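Local structure of sulfotransferase (Alicyclobacillus acidocaldarius subsp. acidocaldarius, 3RNL) at residues Arg180-Glu190 with Leu293-Trp301. The protein probably transfers sulfuryl groups as a member of the sulfotransferase family, whose alpha-beta-alpha fold is related to the P-loop NTPases, and binds magnesium ions. Sequence-based numbering, arbitrary orientation.
With GOL (glycerol), chain E.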
# COMPACT_ATOMS: atom_id res chain seq x y z
N ARG A 180 -12.30 7.01 11.49
CA ARG A 180 -12.57 7.45 10.11
C ARG A 180 -12.03 8.86 9.82
O ARG A 180 -11.68 9.17 8.68
CB ARG A 180 -14.07 7.37 9.82
CG ARG A 180 -14.42 7.29 8.35
CD ARG A 180 -15.85 6.78 8.15
NE ARG A 180 -16.02 5.40 8.63
CZ ARG A 180 -15.96 4.33 7.85
NH1 ARG A 180 -15.74 4.46 6.55
NH2 ARG A 180 -16.13 3.12 8.37
N GLU A 181 -11.97 9.71 10.83
CA GLU A 181 -11.44 11.06 10.65
C GLU A 181 -9.99 11.06 10.13
O GLU A 181 -9.55 11.99 9.43
CB GLU A 181 -11.54 11.83 11.97
CG GLU A 181 -11.10 13.27 11.89
CD GLU A 181 -12.13 14.15 11.21
OE1 GLU A 181 -13.32 14.08 11.58
OE2 GLU A 181 -11.73 14.91 10.31
N GLN A 182 -9.22 10.06 10.54
CA GLN A 182 -7.79 9.99 10.23
C GLN A 182 -7.38 9.09 9.06
O GLN A 182 -6.18 8.81 8.88
CB GLN A 182 -6.98 9.71 11.50
CG GLN A 182 -7.00 10.92 12.45
CD GLN A 182 -6.45 10.60 13.82
OE1 GLN A 182 -7.10 10.87 14.82
NE2 GLN A 182 -5.24 10.05 13.88
N VAL A 183 -8.36 8.53 8.35
CA VAL A 183 -8.06 7.60 7.27
C VAL A 183 -8.75 8.05 5.98
O VAL A 183 -9.92 8.45 6.01
CB VAL A 183 -8.57 6.19 7.61
CG1 VAL A 183 -8.26 5.21 6.45
CG2 VAL A 183 -7.95 5.72 8.92
N LYS A 184 -8.04 7.99 4.86
CA LYS A 184 -8.64 8.29 3.57
C LYS A 184 -8.33 7.15 2.62
O LYS A 184 -7.16 6.78 2.48
CB LYS A 184 -8.11 9.61 3.00
CG LYS A 184 -8.69 9.95 1.62
CD LYS A 184 -8.21 11.31 1.16
CE LYS A 184 -8.72 11.64 -0.25
NZ LYS A 184 -10.20 11.84 -0.24
N VAL A 185 -9.36 6.60 1.99
CA VAL A 185 -9.17 5.49 1.06
C VAL A 185 -9.40 6.01 -0.34
O VAL A 185 -10.41 6.65 -0.59
CB VAL A 185 -10.18 4.37 1.35
CG1 VAL A 185 -10.07 3.23 0.31
CG2 VAL A 185 -9.98 3.84 2.76
N ILE A 186 -8.45 5.74 -1.24
CA ILE A 186 -8.54 6.19 -2.63
C ILE A 186 -8.61 4.98 -3.53
O ILE A 186 -7.96 3.97 -3.25
CB ILE A 186 -7.27 6.95 -3.03
CG1 ILE A 186 -7.05 8.16 -2.13
CG2 ILE A 186 -7.34 7.41 -4.49
CD1 ILE A 186 -5.63 8.66 -2.23
N LEU A 187 -9.40 5.06 -4.59
CA LEU A 187 -9.43 3.97 -5.58
C LEU A 187 -8.47 4.24 -6.74
O LEU A 187 -8.42 5.35 -7.28
CB LEU A 187 -10.84 3.76 -6.12
CG LEU A 187 -11.90 3.50 -5.05
CD1 LEU A 187 -13.26 3.24 -5.71
CD2 LEU A 187 -11.48 2.33 -4.14
N PHE A 188 -7.72 3.23 -7.11
CA PHE A 188 -6.74 3.36 -8.19
C PHE A 188 -7.38 3.88 -9.48
O PHE A 188 -6.80 4.71 -10.20
CB PHE A 188 -6.09 2.00 -8.43
CG PHE A 188 -5.23 1.96 -9.65
CD1 PHE A 188 -3.94 2.45 -9.61
CD2 PHE A 188 -5.71 1.44 -10.83
CE1 PHE A 188 -3.14 2.42 -10.75
CE2 PHE A 188 -4.92 1.40 -11.97
CZ PHE A 188 -3.64 1.89 -11.92
N GLU A 189 -8.57 3.40 -9.76
CA GLU A 189 -9.26 3.76 -10.99
C GLU A 189 -9.59 5.28 -11.06
O GLU A 189 -9.49 5.91 -12.13
CB GLU A 189 -10.48 2.84 -11.15
CG GLU A 189 -10.14 1.30 -11.22
CD GLU A 189 -9.82 0.57 -9.87
OE1 GLU A 189 -10.09 1.10 -8.75
OE2 GLU A 189 -9.30 -0.59 -9.93
N GLU A 190 -9.97 5.86 -9.93
CA GLU A 190 -10.20 7.30 -9.87
C GLU A 190 -8.89 8.07 -10.01
O GLU A 190 -8.83 9.10 -10.69
CB GLU A 190 -10.89 7.69 -8.57
CG GLU A 190 -12.39 7.75 -8.68
CD GLU A 190 -13.08 6.72 -7.82
OE1 GLU A 190 -13.85 5.91 -8.36
OE2 GLU A 190 -12.85 6.74 -6.59
N LEU A 293 -17.64 -1.13 4.68
CA LEU A 293 -16.64 -0.50 5.55
C LEU A 293 -16.30 0.92 5.10
O LEU A 293 -16.25 1.83 5.92
CB LEU A 293 -15.34 -1.33 5.60
CG LEU A 293 -15.31 -2.54 6.53
CD1 LEU A 293 -14.05 -3.37 6.29
CD2 LEU A 293 -15.40 -2.11 7.99
N ILE A 294 -16.04 1.08 3.81
CA ILE A 294 -15.60 2.37 3.27
C ILE A 294 -16.71 3.24 2.71
O ILE A 294 -16.45 4.31 2.16
CB ILE A 294 -14.46 2.21 2.23
CG1 ILE A 294 -14.96 1.55 0.95
CG2 ILE A 294 -13.30 1.39 2.83
CD1 ILE A 294 -13.92 1.53 -0.18
N HIS A 295 -17.95 2.77 2.82
CA HIS A 295 -19.12 3.56 2.43
C HIS A 295 -19.15 3.94 0.97
O HIS A 295 -19.58 5.04 0.63
CB HIS A 295 -19.19 4.86 3.24
CG HIS A 295 -19.26 4.65 4.71
ND1 HIS A 295 -19.16 5.69 5.62
CD2 HIS A 295 -19.43 3.52 5.44
CE1 HIS A 295 -19.27 5.20 6.85
NE2 HIS A 295 -19.44 3.90 6.77
N ARG A 296 -18.72 3.04 0.10
CA ARG A 296 -18.89 3.31 -1.32
C ARG A 296 -19.03 2.02 -2.10
O ARG A 296 -18.61 0.96 -1.65
CB ARG A 296 -17.75 4.17 -1.85
CG ARG A 296 -16.40 3.50 -1.82
CD ARG A 296 -15.31 4.51 -2.18
NE ARG A 296 -15.54 5.10 -3.50
CZ ARG A 296 -14.75 6.01 -4.06
NH1 ARG A 296 -13.66 6.43 -3.43
NH2 ARG A 296 -15.04 6.49 -5.26
N ASP A 297 -19.64 2.13 -3.27
CA ASP A 297 -19.90 0.97 -4.12
C ASP A 297 -18.70 0.65 -5.02
O ASP A 297 -18.04 1.55 -5.54
CB ASP A 297 -21.16 1.21 -4.95
CG ASP A 297 -21.28 0.25 -6.10
OD1 ASP A 297 -21.94 -0.79 -5.92
OD2 ASP A 297 -20.72 0.54 -7.18
N LEU A 298 -18.38 -0.63 -5.06
CA LEU A 298 -17.26 -1.24 -5.80
C LEU A 298 -17.60 -1.89 -7.14
O LEU A 298 -16.89 -2.79 -7.58
CB LEU A 298 -16.34 -2.08 -4.91
CG LEU A 298 -15.77 -1.15 -3.81
CD1 LEU A 298 -14.99 -1.95 -2.76
CD2 LEU A 298 -14.90 -0.04 -4.41
N SER A 299 -18.80 -1.64 -7.65
CA SER A 299 -19.28 -2.33 -8.84
C SER A 299 -18.29 -2.29 -10.01
O SER A 299 -18.31 -3.17 -10.88
CB SER A 299 -20.66 -1.80 -9.27
OG SER A 299 -20.61 -0.42 -9.58
N ALA A 300 -17.43 -1.27 -10.05
CA ALA A 300 -16.41 -1.20 -11.09
C ALA A 300 -15.48 -2.41 -11.04
O ALA A 300 -14.83 -2.76 -12.03
CB ALA A 300 -15.61 0.09 -10.96
N TRP A 301 -15.40 -3.06 -9.89
CA TRP A 301 -14.53 -4.22 -9.75
C TRP A 301 -15.19 -5.52 -10.20
O TRP A 301 -14.56 -6.57 -10.15
CB TRP A 301 -14.07 -4.36 -8.30
CG TRP A 301 -13.14 -3.27 -7.83
CD1 TRP A 301 -12.72 -2.17 -8.54
CD2 TRP A 301 -12.54 -3.17 -6.54
NE1 TRP A 301 -11.87 -1.40 -7.76
CE2 TRP A 301 -11.75 -2.00 -6.53
CE3 TRP A 301 -12.59 -3.97 -5.40
CZ2 TRP A 301 -11.02 -1.60 -5.40
CZ3 TRP A 301 -11.85 -3.58 -4.28
CH2 TRP A 301 -11.08 -2.41 -4.29
C1 GOL E . -11.18 8.97 -4.92
O1 GOL E . -11.06 7.56 -4.94
C2 GOL E . -10.73 9.56 -3.58
O2 GOL E . -10.35 10.92 -3.78
C3 GOL E . -11.86 9.45 -2.56
O3 GOL E . -11.36 9.13 -1.26
O HOH W 1 -13.09 5.75 -0.59
O HOH W 2 -12.43 1.32 -8.04
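Strand 183-187, at one edge of the parallel sheet, is covered here by the chain leaving helix 273-294, with L187 meeting R296, L298 and W301, and V185 meeting I294. At the helix end, R180 in the conformer described aims both terminal nitrogens at one acceptor: NH1 and NH2 each lie 2.8 Å from L293 O, in the carbonyl plane. Its guanidinium also stacks flat on the H295 ring, planes 8° apart. Further along the strand, V185 CG2 touches I294 CG2 at 4.1 Å. L187 CD1 sits 3.5 Å above the guanidinium plane of R296, over its centre, and also packs on L298 CD2; CD2 of L187 leans on W301 CZ2.

The bend at chi3 (-57°) turns the R296 guanidinium over L187, and NH2 forms a salt bridge with E190 OE2 at 2.6 Å in the conformer described, although the 123° N-H...O angle makes the hydrogen bond weak. NH1 reaches V185 O through a water. Glycerol O1, probably from the crystallisation liquor, accepts from R296 NH1 and L187 N and donates to E190 OE2. With an alanine here instead of R296, E190 OE2 would probably lose its charged mate and L187 CD1 the flat group it lies on. W301 NE1 gives E189 OE1 a nearly straight but weak hydrogen bond of 3.2 Å, in the plane of the ring, while E189 OE2 accepts from the backbone N of N118. Polar links, R180 to L293 O and R296 to E190, thus probably flank the apolar contacts of V185 and L187.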